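Local coordinates for mitomycin biosynthesis 6-O-methyltransferase (PDB 3GWZ), which transfers the methyl group of S-adenosyl-L-methionine to 6-demethylmitomycins A and B, forming the quinone methoxy group of mitomycins A and B, at residues Pro71-Ala76 with Asp107-Gln112; Val98-Asp103 with Asn113-Val118; Ala196-Ser201 with Val350-Pro355; Arg302-Asp307 with Val361-Ile366. One frame throughout, in Å; residues are numbered along the deposited sequence.

Contact 1: residues Pro71-Ala76 with Asp107-Gln112; sequences PRTATA and DDLFAQ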
loop_
_atom_site.group_PDB
_atom_site.type_symbol
_atom_site.label_atom_id
_atom_site.label_comp_id
_atom_site.label_asym_id
_atom_site.label_seq_id
_atom_site.Cartn_x
_atom_site.Cartn_y
_atom_site.Cartn_z
ATOM N N PRO A 71 8.375 12.305 -6.022
ATOM C CA PRO A 71 9.539 12.688 -5.213
ATOM C C PRO A 71 9.129 13.554 -4.029
ATOM O O PRO A 71 8.097 14.226 -4.090
ATOM C CB PRO A 71 10.405 13.509 -6.187
ATOM C CG PRO A 71 9.719 13.438 -7.529
ATOM C CD PRO A 71 8.293 13.079 -7.271
ATOM N N ARG A 72 9.921 13.520 -2.959
ATOM C CA ARG A 72 9.687 14.361 -1.789
ATOM C C ARG A 72 11.014 14.915 -1.307
ATOM O O ARG A 72 12.069 14.317 -1.541
ATOM C CB ARG A 72 9.035 13.561 -0.662
ATOM C CG ARG A 72 7.755 12.834 -1.063
ATOM C CD ARG A 72 6.531 13.738 -1.012
ATOM N NE ARG A 72 5.398 13.093 -1.670
ATOM C CZ ARG A 72 4.237 13.680 -1.937
ATOM N NH1 ARG A 72 4.031 14.946 -1.600
ATOM N NH2 ARG A 72 3.279 12.993 -2.542
ATOM N N THR A 73 10.965 16.054 -0.636
ATOM C CA THR A 73 12.175 16.668 -0.118
ATOM C C THR A 73 12.640 15.979 1.164
ATOM O O THR A 73 11.841 15.376 1.893
ATOM C CB THR A 73 11.963 18.162 0.182
ATOM O OG1 THR A 73 11.060 18.303 1.284
ATOM C CG2 THR A 73 11.404 18.898 -1.047
ATOM N N ALA A 74 13.937 16.070 1.434
ATOM C CA ALA A 74 14.480 15.589 2.700
ATOM C C ALA A 74 13.745 16.261 3.859
ATOM O O ALA A 74 13.455 15.629 4.867
ATOM C CB ALA A 74 15.979 15.865 2.779
ATOM N N THR A 75 13.437 17.549 3.706
ATOM C CA THR A 75 12.668 18.273 4.715
ATOM C C THR A 75 11.350 17.571 5.011
ATOM O O THR A 75 11.033 17.283 6.167
ATOM C CB THR A 75 12.364 19.726 4.277
ATOM O OG1 THR A 75 13.593 20.421 4.039
ATOM C CG2 THR A 75 11.575 20.456 5.358
ATOM N N ALA A 76 10.587 17.294 3.959
ATOM C CA ALA A 76 9.263 16.693 4.108
ATOM C C ALA A 76 9.355 15.264 4.644
ATOM O O ALA A 76 8.572 14.864 5.509
ATOM C CB ALA A 76 8.521 16.710 2.784
ATOM N N ASP A 107 16.188 20.984 -5.848
ATOM C CA ASP A 107 15.050 21.249 -4.976
ATOM C C ASP A 107 14.999 20.329 -3.751
ATOM O O ASP A 107 13.955 20.181 -3.118
ATOM C CB ASP A 107 13.749 21.188 -5.793
ATOM C CG ASP A 107 13.673 22.298 -6.836
ATOM O OD1 ASP A 107 13.581 23.476 -6.439
ATOM O OD2 ASP A 107 13.738 22.003 -8.044
ATOM N N ASP A 108 16.134 19.723 -3.419
ATOM C CA ASP A 108 16.239 18.854 -2.246
ATOM C C ASP A 108 15.370 17.608 -2.392
ATOM O O ASP A 108 14.965 16.998 -1.400
ATOM C CB ASP A 108 15.865 19.612 -0.967
ATOM C CG ASP A 108 16.321 18.886 0.296
ATOM O OD1 ASP A 108 17.362 18.196 0.233
ATOM O OD2 ASP A 108 15.647 18.998 1.345
ATOM N N LEU A 109 15.103 17.222 -3.634
ATOM C CA LEU A 109 14.200 16.109 -3.914
ATOM C C LEU A 109 14.874 14.742 -3.984
ATOM O O LEU A 109 15.987 14.604 -4.486
ATOM C CB LEU A 109 13.459 16.357 -5.228
ATOM C CG LEU A 109 12.440 17.489 -5.179
ATOM C CD1 LEU A 109 11.930 17.771 -6.582
ATOM C CD2 LEU A 109 11.300 17.119 -4.244
ATOM N N PHE A 110 14.171 13.733 -3.487
ATOM C CA PHE A 110 14.582 12.351 -3.638
ATOM C C PHE A 110 13.411 11.537 -4.167
ATOM O O PHE A 110 12.260 11.900 -3.945
ATOM C CB PHE A 110 15.067 11.796 -2.296
ATOM C CG PHE A 110 16.336 12.424 -1.822
ATOM C CD1 PHE A 110 17.558 11.840 -2.111
ATOM C CD2 PHE A 110 16.314 13.612 -1.114
ATOM C CE1 PHE A 110 18.744 12.425 -1.678
ATOM C CE2 PHE A 110 17.484 14.197 -0.686
ATOM C CZ PHE A 110 18.702 13.601 -0.973
ATOM N N ALA A 111 13.706 10.448 -4.868
ATOM C CA ALA A 111 12.661 9.639 -5.498
ATOM C C ALA A 111 12.882 8.149 -5.303
ATOM O O ALA A 111 14.002 7.698 -5.075
ATOM C CB ALA A 111 12.573 9.946 -6.989
ATOM N N GLN A 112 11.801 7.388 -5.406
ATOM C CA GLN A 112 11.884 5.940 -5.448
ATOM C C GLN A 112 12.681 5.526 -6.666
ATOM O O GLN A 112 12.578 6.162 -7.708
ATOM C CB GLN A 112 10.483 5.355 -5.596
ATOM C CG GLN A 112 10.334 3.937 -5.081
ATOM C CD GLN A 112 10.195 3.918 -3.580
ATOM O OE1 GLN A 112 11.189 3.983 -2.847
ATOM N NE2 GLN A 112 8.956 3.851 -3.106
#
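Asp-107 meets Thr-73 through its backbone: the carbonyl O of Asp-107 lies 3.5 Å from CG2 of Thr-73. Asp-108 does more. Its carbonyl O accepts from Ala-74 N at 3.2 Å. The same oxygen takes a CA-H...O contact from Thr-73. The Asp-108 carboxylate swings back to the start of helix 74-81, because CG stands opposite the backbone N (chi1 -164°). There OD2 comes within 3.5 Å of Ala-74 CB. Its main partner is Arg-89 of helix 85-97, in a salt bridge. Leu-109 sends CD2 across to Thr-73 CG2, 3.7 Å away, and to the flank of Pro-71. Phe-110 pairs with Arg-72 in an antiparallel hydrogen-bonded pair. Phe-110 N gives to Arg-72 O at 2.9 Å, and Arg-72 N gives to Phe-110 O at 3.0 Å. The Arg-72 side chain makes a salt bridge to Glu-243 of the second subunit. The Phe-110 ring reaches Ala-74 CB with CE2, at 4.1 Å. Ala-111 closes the line, its CB 4.2 Å from Pro-71 CB. Thr-73 is also the N-cap of the helix, and its OG1 accepts from Ala-76 N. Strand 72-73 thus leads directly into helix 74-81, whose first turn is capped by Thr-73. The carboxylate of Asp-108 beside that N-terminus probably interacts favourably with the helix dipole as well as with Arg-89.

Contact 2: residues Val98-Asp103 with Asn113-Val118; sequences VGVFDD and NALSAV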
loop_
_atom_site.group_PDB
_atom_site.type_symbol
_atom_site.label_atom_id
_atom_site.label_comp_id
_atom_site.label_asym_id
_atom_site.label_seq_id
_atom_site.Cartn_x
_atom_site.Cartn_y
_atom_site.Cartn_z
ATOM N N VAL A 98 24.921 5.001 -3.431
ATOM C CA VAL A 98 25.167 3.576 -3.622
ATOM C C VAL A 98 23.987 2.877 -4.296
ATOM O O VAL A 98 23.888 1.646 -4.273
ATOM C CB VAL A 98 25.568 2.859 -2.310
ATOM C CG1 VAL A 98 26.875 3.443 -1.769
ATOM C CG2 VAL A 98 24.457 2.954 -1.284
ATOM N N GLY A 99 23.097 3.662 -4.899
ATOM C CA GLY A 99 22.065 3.098 -5.764
ATOM C C GLY A 99 20.671 2.946 -5.167
ATOM O O GLY A 99 19.741 2.525 -5.857
ATOM N N VAL A 100 20.514 3.283 -3.892
ATOM C CA VAL A 100 19.225 3.119 -3.224
ATOM C C VAL A 100 18.536 4.475 -3.091
ATOM O O VAL A 100 19.053 5.369 -2.422
ATOM C CB VAL A 100 19.400 2.483 -1.828
ATOM C CG1 VAL A 100 18.048 2.336 -1.128
ATOM C CG2 VAL A 100 20.085 1.140 -1.956
ATOM N N PHE A 101 17.358 4.601 -3.711
ATOM C CA PHE A 101 16.707 5.893 -3.960
ATOM C C PHE A 101 17.505 6.660 -5.016
ATOM O O PHE A 101 18.698 6.428 -5.186
ATOM C CB PHE A 101 16.597 6.770 -2.703
ATOM C CG PHE A 101 15.858 6.132 -1.555
ATOM C CD1 PHE A 101 16.533 5.791 -0.388
ATOM C CD2 PHE A 101 14.495 5.906 -1.626
ATOM C CE1 PHE A 101 15.874 5.219 0.675
ATOM C CE2 PHE A 101 13.821 5.335 -0.563
ATOM C CZ PHE A 101 14.512 4.986 0.595
ATOM N N ASP A 102 16.839 7.574 -5.718
ATOM C CA ASP A 102 17.508 8.508 -6.625
ATOM C C ASP A 102 17.568 9.890 -5.977
ATOM O O ASP A 102 16.585 10.365 -5.407
ATOM C CB ASP A 102 16.750 8.623 -7.959
ATOM C CG ASP A 102 17.044 7.475 -8.921
ATOM O OD1 ASP A 102 18.071 6.776 -8.758
ATOM O OD2 ASP A 102 16.237 7.280 -9.859
ATOM N N ASP A 103 18.724 10.534 -6.058
ATOM C CA ASP A 103 18.850 11.930 -5.659
ATOM C C ASP A 103 18.591 12.759 -6.919
ATOM O O ASP A 103 19.351 12.669 -7.872
ATOM C CB ASP A 103 20.266 12.186 -5.125
ATOM C CG ASP A 103 20.493 13.633 -4.721
ATOM O OD1 ASP A 103 19.735 14.520 -5.169
ATOM O OD2 ASP A 103 21.444 13.887 -3.956
ATOM N N ASN A 113 13.471 4.465 -6.539
ATOM C CA ASN A 113 14.015 3.777 -7.711
ATOM C C ASN A 113 13.850 2.269 -7.591
ATOM O O ASN A 113 13.214 1.790 -6.654
ATOM C CB ASN A 113 15.474 4.167 -8.005
ATOM C CG ASN A 113 16.452 3.705 -6.926
ATOM O OD1 ASN A 113 16.086 3.029 -5.953
ATOM N ND2 ASN A 113 17.714 4.078 -7.100
ATOM N N ALA A 114 14.419 1.532 -8.541
ATOM C CA ALA A 114 14.265 0.078 -8.606
ATOM C C ALA A 114 14.720 -0.601 -7.318
ATOM O O ALA A 114 14.075 -1.525 -6.825
ATOM C CB ALA A 114 15.043 -0.483 -9.796
ATOM N N LEU A 115 15.838 -0.142 -6.771
ATOM C CA LEU A 115 16.357 -0.738 -5.546
ATOM C C LEU A 115 15.535 -0.356 -4.329
ATOM O O LEU A 115 15.208 -1.215 -3.516
ATOM C CB LEU A 115 17.834 -0.397 -5.330
ATOM C CG LEU A 115 18.807 -0.963 -6.365
ATOM C CD1 LEU A 115 20.233 -0.841 -5.852
ATOM C CD2 LEU A 115 18.482 -2.419 -6.696
ATOM N N SER A 116 15.190 0.920 -4.193
ATOM C CA SER A 116 14.414 1.321 -3.032
ATOM C C SER A 116 13.006 0.726 -3.082
ATOM O O SER A 116 12.392 0.485 -2.046
ATOM C CB SER A 116 14.380 2.840 -2.861
ATOM O OG SER A 116 13.531 3.462 -3.805
ATOM N N ALA A 117 12.504 0.468 -4.288
ATOM C CA ALA A 117 11.164 -0.096 -4.437
ATOM C C ALA A 117 11.018 -1.509 -3.837
ATOM O O ALA A 117 9.948 -1.873 -3.356
ATOM C CB ALA A 117 10.737 -0.086 -5.908
ATOM N N VAL A 118 12.082 -2.300 -3.856
ATOM C CA VAL A 118 11.993 -3.655 -3.315
ATOM C C VAL A 118 11.946 -3.638 -1.783
ATOM O O VAL A 118 11.751 -4.669 -1.153
ATOM C CB VAL A 118 13.145 -4.566 -3.807
ATOM C CG1 VAL A 118 13.212 -4.577 -5.324
ATOM C CG2 VAL A 118 14.459 -4.121 -3.230
#
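One side-chain amide, that of Asn-113, makes three bonds to the facing segment. Its ND2 gives to Gly-99 O at 2.8 Å and to Asp-102 OD1 at 3.2 Å. Its OD1 accepts from Phe-101 N at 3.0 Å. None of the three acceptors is met in its own plane. The planes of the amide and the Asp-102 carboxylate are 82° apart, and ND2 sits above the carboxylate. Asn-113 CG lies between the backbone N and the carbonyl carbon (chi1 66°), which also lets OD1 take the N-H of Ser-116. Ser-116 OG accepts from Asn-113 N in return, completing a capping box, and also hydrogen-bonds to Gln-112 OE1. Ser-116 CB rests over a face of the Phe-101 ring, 3.7 Å from its centroid, in a CH-pi contact. Leu-115 CD1 lies 3.4 Å from Gly-99 O. Gly-99 has positive phi and is the C-prime residue of the Schellman motif that ends helix 85-97. The amide thus ties the end of that helix to the start of the short, weakly bonded helix of about 114-117. With both its oxygen and its nitrogen bonded twice, the Asn-113 amide should be held firmly in one orientation.

Contact 3: residues Ala196-Ser201 with Val350-Pro355; sequences AAYDFS and VERSLP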
loop_
_atom_site.group_PDB
_atom_site.type_symbol
_atom_site.label_atom_id
_atom_site.label_comp_id
_atom_site.label_asym_id
_atom_site.label_seq_id
_atom_site.Cartn_x
_atom_site.Cartn_y
_atom_site.Cartn_z
ATOM N N ALA A 196 4.453 -28.367 -6.291
ATOM C CA ALA A 196 4.549 -28.684 -7.706
ATOM C C ALA A 196 5.624 -29.734 -7.964
ATOM O O ALA A 196 5.629 -30.380 -9.010
ATOM C CB ALA A 196 4.827 -27.420 -8.512
ATOM N N ALA A 197 6.531 -29.903 -7.006
ATOM C CA ALA A 197 7.693 -30.769 -7.206
ATOM C C ALA A 197 7.531 -32.167 -6.619
ATOM O O ALA A 197 8.338 -33.057 -6.887
ATOM C CB ALA A 197 8.953 -30.106 -6.651
ATOM N N TYR A 198 6.494 -32.369 -5.821
ATOM C CA TYR A 198 6.290 -33.662 -5.186
ATOM C C TYR A 198 4.860 -34.135 -5.377
ATOM O O TYR A 198 3.909 -33.391 -5.131
ATOM C CB TYR A 198 6.619 -33.601 -3.688
ATOM C CG TYR A 198 6.637 -34.956 -3.017
ATOM C CD1 TYR A 198 7.791 -35.735 -3.013
ATOM C CD2 TYR A 198 5.506 -35.453 -2.383
ATOM C CE1 TYR A 198 7.815 -36.972 -2.408
ATOM C CE2 TYR A 198 5.517 -36.685 -1.778
ATOM C CZ TYR A 198 6.676 -37.446 -1.791
ATOM O OH TYR A 198 6.698 -38.679 -1.179
ATOM N N ASP A 199 4.718 -35.386 -5.806
ATOM C CA ASP A 199 3.407 -35.975 -6.041
ATOM C C ASP A 199 2.775 -36.483 -4.747
ATOM O O ASP A 199 3.089 -37.576 -4.281
ATOM C CB ASP A 199 3.526 -37.116 -7.053
ATOM C CG ASP A 199 2.175 -37.592 -7.559
ATOM O OD1 ASP A 199 1.143 -37.186 -6.980
ATOM O OD2 ASP A 199 2.149 -38.372 -8.538
ATOM N N PHE A 200 1.872 -35.688 -4.180
ATOM C CA PHE A 200 1.204 -36.040 -2.927
ATOM C C PHE A 200 -0.092 -36.817 -3.164
ATOM O O PHE A 200 -0.840 -37.066 -2.216
ATOM C CB PHE A 200 0.852 -34.777 -2.123
ATOM C CG PHE A 200 2.051 -34.014 -1.594
ATOM C CD1 PHE A 200 2.558 -34.288 -0.336
ATOM C CD2 PHE A 200 2.638 -33.014 -2.345
ATOM C CE1 PHE A 200 3.655 -33.590 0.161
ATOM C CE2 PHE A 200 3.729 -32.308 -1.859
ATOM C CZ PHE A 200 4.236 -32.603 -0.598
ATOM N N SER A 201 -0.373 -37.179 -4.417
ATOM C CA SER A 201 -1.689 -37.735 -4.770
ATOM C C SER A 201 -2.042 -39.035 -4.042
ATOM O O SER A 201 -3.215 -39.396 -3.929
ATOM C CB SER A 201 -1.811 -37.935 -6.283
ATOM O OG SER A 201 -0.877 -38.899 -6.736
ATOM N N VAL A 350 17.421 -42.383 3.254
ATOM C CA VAL A 350 17.054 -41.550 2.125
ATOM C C VAL A 350 16.596 -42.400 0.953
ATOM O O VAL A 350 17.300 -43.320 0.532
ATOM C CB VAL A 350 18.233 -40.672 1.673
ATOM C CG1 VAL A 350 17.843 -39.844 0.448
ATOM C CG2 VAL A 350 18.689 -39.775 2.815
ATOM N N GLU A 351 15.417 -42.087 0.427
ATOM C CA GLU A 351 14.905 -42.759 -0.756
ATOM C C GLU A 351 15.408 -42.024 -1.992
ATOM O O GLU A 351 15.942 -42.628 -2.919
ATOM C CB GLU A 351 13.380 -42.781 -0.739
ATOM C CG GLU A 351 12.760 -43.817 -1.658
ATOM C CD GLU A 351 12.833 -45.224 -1.085
ATOM O OE1 GLU A 351 13.719 -45.482 -0.238
ATOM O OE2 GLU A 351 12.001 -46.070 -1.483
ATOM N N ARG A 352 15.238 -40.708 -1.999
ATOM C CA ARG A 352 15.754 -39.888 -3.085
ATOM C C ARG A 352 15.718 -38.423 -2.688
ATOM O O ARG A 352 15.103 -38.059 -1.685
ATOM C CB ARG A 352 14.951 -40.115 -4.369
ATOM C CG ARG A 352 13.484 -39.767 -4.251
ATOM C CD ARG A 352 12.689 -40.372 -5.398
ATOM N NE ARG A 352 11.252 -40.335 -5.143
ATOM C CZ ARG A 352 10.379 -39.629 -5.854
ATOM N NH1 ARG A 352 10.792 -38.898 -6.880
ATOM N NH2 ARG A 352 9.088 -39.660 -5.544
ATOM N N SER A 353 16.397 -37.587 -3.462
ATOM C CA SER A 353 16.358 -36.153 -3.231
ATOM C C SER A 353 15.986 -35.452 -4.524
ATOM O O SER A 353 16.500 -35.786 -5.592
ATOM C CB SER A 353 17.690 -35.633 -2.676
ATOM O OG SER A 353 18.664 -35.502 -3.695
ATOM N N LEU A 354 15.078 -34.489 -4.415
ATOM C CA LEU A 354 14.505 -33.815 -5.571
ATOM C C LEU A 354 14.813 -32.324 -5.540
ATOM O O LEU A 354 14.920 -31.723 -4.465
ATOM C CB LEU A 354 12.988 -34.020 -5.581
ATOM C CG LEU A 354 12.559 -35.470 -5.360
ATOM C CD1 LEU A 354 11.133 -35.563 -4.837
ATOM C CD2 LEU A 354 12.727 -36.258 -6.652
ATOM N N PRO A 355 14.953 -31.717 -6.725
ATOM C CA PRO A 355 15.197 -30.278 -6.808
ATOM C C PRO A 355 13.933 -29.519 -6.439
ATOM O O PRO A 355 12.826 -30.022 -6.610
ATOM C CB PRO A 355 15.531 -30.064 -8.286
ATOM C CG PRO A 355 14.862 -31.178 -8.994
ATOM C CD PRO A 355 14.811 -32.343 -8.050
HETATM O O HOH W 1 7.260 -37.039 -6.811
#
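Tyr-198 and Leu-354 make the close part of this small contact. Leu-354 CD1 comes to the edge of the tyrosine ring, near its plane, 3.8 Å from Tyr-198 CD1. The ring reaches that place because CG of Tyr-198 is turned opposite the backbone N (chi1 -171°). The other edge contact in the ring plane is with Phe-200 CG, and Tyr-198 CD2 sits over the centre of the Phe-200 ring, 3.4 Å above it. The CD1 methyl of Leu-354 also lies over one face of the Arg-352 guanidinium, 3.9 Å above its plane and toward its rim. Its two neighbours are about a right angle apart around it. Both polar ends turn to Glu-365 of the adjacent strand: Tyr-198 OH by a hydrogen bond, Arg-352 NE by a salt bridge. The outer side is looser. Arg-352 NH2 stays 4.3 Å from Tyr-198 CE1. A water accepts from Asp-199 N at 3.2 Å and, weakly, from Arg-352 NH2. At the other end Ala-197 CB approaches Pro-355 O only to 3.9 Å. No direct hydrogen bond joins the two segments. Glu-351 and Arg-352 both face Glu-365, forming a classic beta bulge in the edge strand. The arrangement packs the C-terminal end of helix 173-197 and the residues that follow it against strand 348-355, one of the two outermost strands of the sheet in the class I-like SAM-dependent methyltransferase fold.

Contact 4: residues Arg302-Asp307 with Val361-Ile366; sequences RLLVID and VRIVEI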
loop_
_atom_site.group_PDB
_atom_site.type_symbol
_atom_site.label_atom_id
_atom_site.label_comp_id
_atom_site.label_asym_id
_atom_site.label_seq_id
_atom_site.Cartn_x
_atom_site.Cartn_y
_atom_site.Cartn_z
ATOM N N ARG A 302 6.074 -41.542 4.448
ATOM C CA ARG A 302 7.244 -40.863 3.919
ATOM C C ARG A 302 7.516 -39.579 4.703
ATOM O O ARG A 302 6.586 -38.917 5.167
ATOM C CB ARG A 302 7.072 -40.562 2.425
ATOM C CG ARG A 302 7.101 -41.799 1.524
ATOM C CD ARG A 302 8.418 -42.548 1.673
ATOM N NE ARG A 302 8.542 -43.672 0.746
ATOM C CZ ARG A 302 8.304 -44.941 1.063
ATOM N NH1 ARG A 302 7.914 -45.266 2.290
ATOM N NH2 ARG A 302 8.453 -45.889 0.145
ATOM N N LEU A 303 8.794 -39.252 4.871
ATOM C CA LEU A 303 9.192 -37.992 5.486
ATOM C C LEU A 303 9.914 -37.161 4.441
ATOM O O LEU A 303 10.805 -37.671 3.750
ATOM C CB LEU A 303 10.124 -38.238 6.674
ATOM C CG LEU A 303 10.885 -37.021 7.217
ATOM C CD1 LEU A 303 9.918 -35.968 7.736
ATOM C CD2 LEU A 303 11.842 -37.447 8.327
ATOM N N LEU A 304 9.509 -35.901 4.303
ATOM C CA LEU A 304 10.202 -34.970 3.423
ATOM C C LEU A 304 10.970 -33.945 4.246
ATOM O O LEU A 304 10.383 -33.031 4.819
ATOM C CB LEU A 304 9.224 -34.231 2.505
ATOM C CG LEU A 304 8.242 -35.085 1.700
ATOM C CD1 LEU A 304 7.428 -34.193 0.762
ATOM C CD2 LEU A 304 8.977 -36.173 0.922
ATOM N N VAL A 305 12.285 -34.102 4.306
ATOM C CA VAL A 305 13.113 -33.074 4.886
ATOM C C VAL A 305 13.369 -32.045 3.787
ATOM O O VAL A 305 13.960 -32.351 2.761
ATOM C CB VAL A 305 14.438 -33.642 5.432
ATOM C CG1 VAL A 305 15.382 -32.495 5.788
ATOM C CG2 VAL A 305 14.166 -34.497 6.658
ATOM N N ILE A 306 12.880 -30.828 3.991
ATOM C CA ILE A 306 12.994 -29.791 2.977
ATOM C C ILE A 306 13.915 -28.699 3.499
ATOM O O ILE A 306 13.557 -27.950 4.403
ATOM C CB ILE A 306 11.606 -29.233 2.614
ATOM C CG1 ILE A 306 10.700 -30.389 2.165
ATOM C CG2 ILE A 306 11.714 -28.166 1.527
ATOM C CD1 ILE A 306 9.228 -30.026 2.053
ATOM N N ASP A 307 15.123 -28.630 2.962
ATOM C CA ASP A 307 16.078 -27.680 3.523
ATOM C C ASP A 307 17.153 -27.282 2.525
ATOM O O ASP A 307 17.183 -27.769 1.390
ATOM C CB ASP A 307 16.696 -28.227 4.822
ATOM C CG ASP A 307 16.625 -27.222 5.975
ATOM O OD1 ASP A 307 16.790 -26.009 5.716
ATOM O OD2 ASP A 307 16.402 -27.639 7.139
ATOM N N VAL A 361 17.732 -25.188 -1.972
ATOM C CA VAL A 361 16.678 -25.982 -1.350
ATOM C C VAL A 361 16.459 -27.285 -2.100
ATOM O O VAL A 361 16.335 -27.290 -3.322
ATOM C CB VAL A 361 15.338 -25.243 -1.299
ATOM C CG1 VAL A 361 14.293 -26.133 -0.618
ATOM C CG2 VAL A 361 15.481 -23.924 -0.563
ATOM N N ARG A 362 16.402 -28.390 -1.368
ATOM C CA ARG A 362 16.064 -29.673 -1.976
ATOM C C ARG A 362 15.028 -30.388 -1.130
ATOM O O ARG A 362 14.878 -30.091 0.056
ATOM C CB ARG A 362 17.308 -30.555 -2.154
ATOM C CG ARG A 362 18.214 -30.111 -3.302
ATOM C CD ARG A 362 19.273 -31.151 -3.648
ATOM N NE ARG A 362 18.741 -32.289 -4.400
ATOM C CZ ARG A 362 18.540 -32.289 -5.717
ATOM N NH1 ARG A 362 18.805 -31.207 -6.435
ATOM N NH2 ARG A 362 18.064 -33.369 -6.320
ATOM N N ILE A 363 14.307 -31.320 -1.746
ATOM C CA ILE A 363 13.369 -32.161 -1.023
ATOM C C ILE A 363 14.022 -33.522 -0.850
ATOM O O ILE A 363 14.305 -34.195 -1.834
ATOM C CB ILE A 363 12.047 -32.343 -1.804
ATOM C CG1 ILE A 363 11.334 -31.006 -1.975
ATOM C CG2 ILE A 363 11.128 -33.342 -1.088
ATOM C CD1 ILE A 363 10.326 -30.994 -3.114
ATOM N N VAL A 364 14.287 -33.921 0.389
ATOM C CA VAL A 364 14.849 -35.235 0.628
ATOM C C VAL A 364 13.744 -36.173 1.099
ATOM O O VAL A 364 13.216 -36.020 2.198
ATOM C CB VAL A 364 15.993 -35.185 1.649
ATOM C CG1 VAL A 364 16.641 -36.558 1.790
ATOM C CG2 VAL A 364 17.032 -34.157 1.213
ATOM N N GLU A 365 13.374 -37.128 0.245
ATOM C CA GLU A 365 12.323 -38.079 0.580
ATOM C C GLU A 365 12.906 -39.258 1.346
ATOM O O GLU A 365 13.863 -39.888 0.897
ATOM C CB GLU A 365 11.612 -38.580 -0.678
ATOM C CG GLU A 365 10.534 -39.625 -0.370
ATOM C CD GLU A 365 9.904 -40.210 -1.622
ATOM O OE1 GLU A 365 10.642 -40.460 -2.596
ATOM O OE2 GLU A 365 8.674 -40.423 -1.628
ATOM N N ILE A 366 12.299 -39.561 2.489
ATOM C CA ILE A 366 12.872 -40.477 3.466
ATOM C C ILE A 366 11.842 -41.517 3.928
ATOM O O ILE A 366 10.653 -41.214 4.065
ATOM C CB ILE A 366 13.411 -39.674 4.681
ATOM C CG1 ILE A 366 14.589 -38.796 4.252
ATOM C CG2 ILE A 366 13.793 -40.585 5.832
ATOM C CD1 ILE A 366 14.677 -37.483 5.010
#
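Leu-303 and Ile-366 form an antiparallel hydrogen-bonded pair with two short bonds: Ile-366 N to Leu-303 O at 2.7 Å, and Leu-303 N to Ile-366 O at 2.8 Å. The latter is nearly straight, with 173° at the hydrogen. Val-305 with Val-364 repeats the pattern, as does Asp-307 with Arg-362. The last pair has its longer bond from Asp-307 N to Arg-362 O, 3.3 Å. Between them stand the non-hydrogen-bonded pairs Leu-304 with Glu-365 and Ile-306 with Ile-363. Glu-365 OE2 lies at the edge of the Arg-302 guanidinium, 4.0 Å from NE, which is beyond a salt bridge. The main partners of the Glu-365 carboxylate are Arg-352, through OE1, and Tyr-198, through OE2.

Packing splits between two faces. On the face of Leu-303, Val-305 and Ile-366, the Ile-366 CD1 methyl presses on Val-305 CG2 at 3.4 Å, tighter than usual for two carbons. On the face of Leu-304, Ile-306 and Ile-363, Leu-304 CD2 meets Ile-363 CG2 at 4.1 Å. At the end of that row, Ile-306 CG2 meets Val-361 CG1 at 3.9 Å. Helix 173-197 covers part of this face through Val-194 and Ala-197.

Asp-307 OD1 hydrogen-bonds to His-276 ND1, and OD2 makes a weak hydrogen bond to the backbone N of His-279, the inferred proton acceptor. The N-to-C directions of the two segments are 156° apart, so they run nearly antiparallel. Strand 361-368 lies beyond the parallel strands of the sheet, whose order 3-2-1-4-5-7-6 is that of the class I Rossmann-like methyltransferase fold.

Overall arrangement
The four contacts fall into two pairs. Contacts 1 and 2 share the small three-stranded sheet of the dimerisation domain and touch through a backbone hydrogen bond from Asp-102 N to Ala-111 O, 2.9 Å. Contact 1 meets the second subunit and contact 2 the third. Contacts 3 and 4 share the catalytic-domain sheet, with centres about 7 Å apart. Glu-365 of contact 4 joins them, its OE1 2.6 Å from Arg-352 NE of contact 3. Contacts 1 and 4 have centres about 49 Å apart. Contact 4 lies nearest the active site. The nearest side-chain atoms of Asp-307 and His-279 are about 3 Å apart, those of Ile-306 and bound S-adenosyl-L-homocysteine about 7 Å.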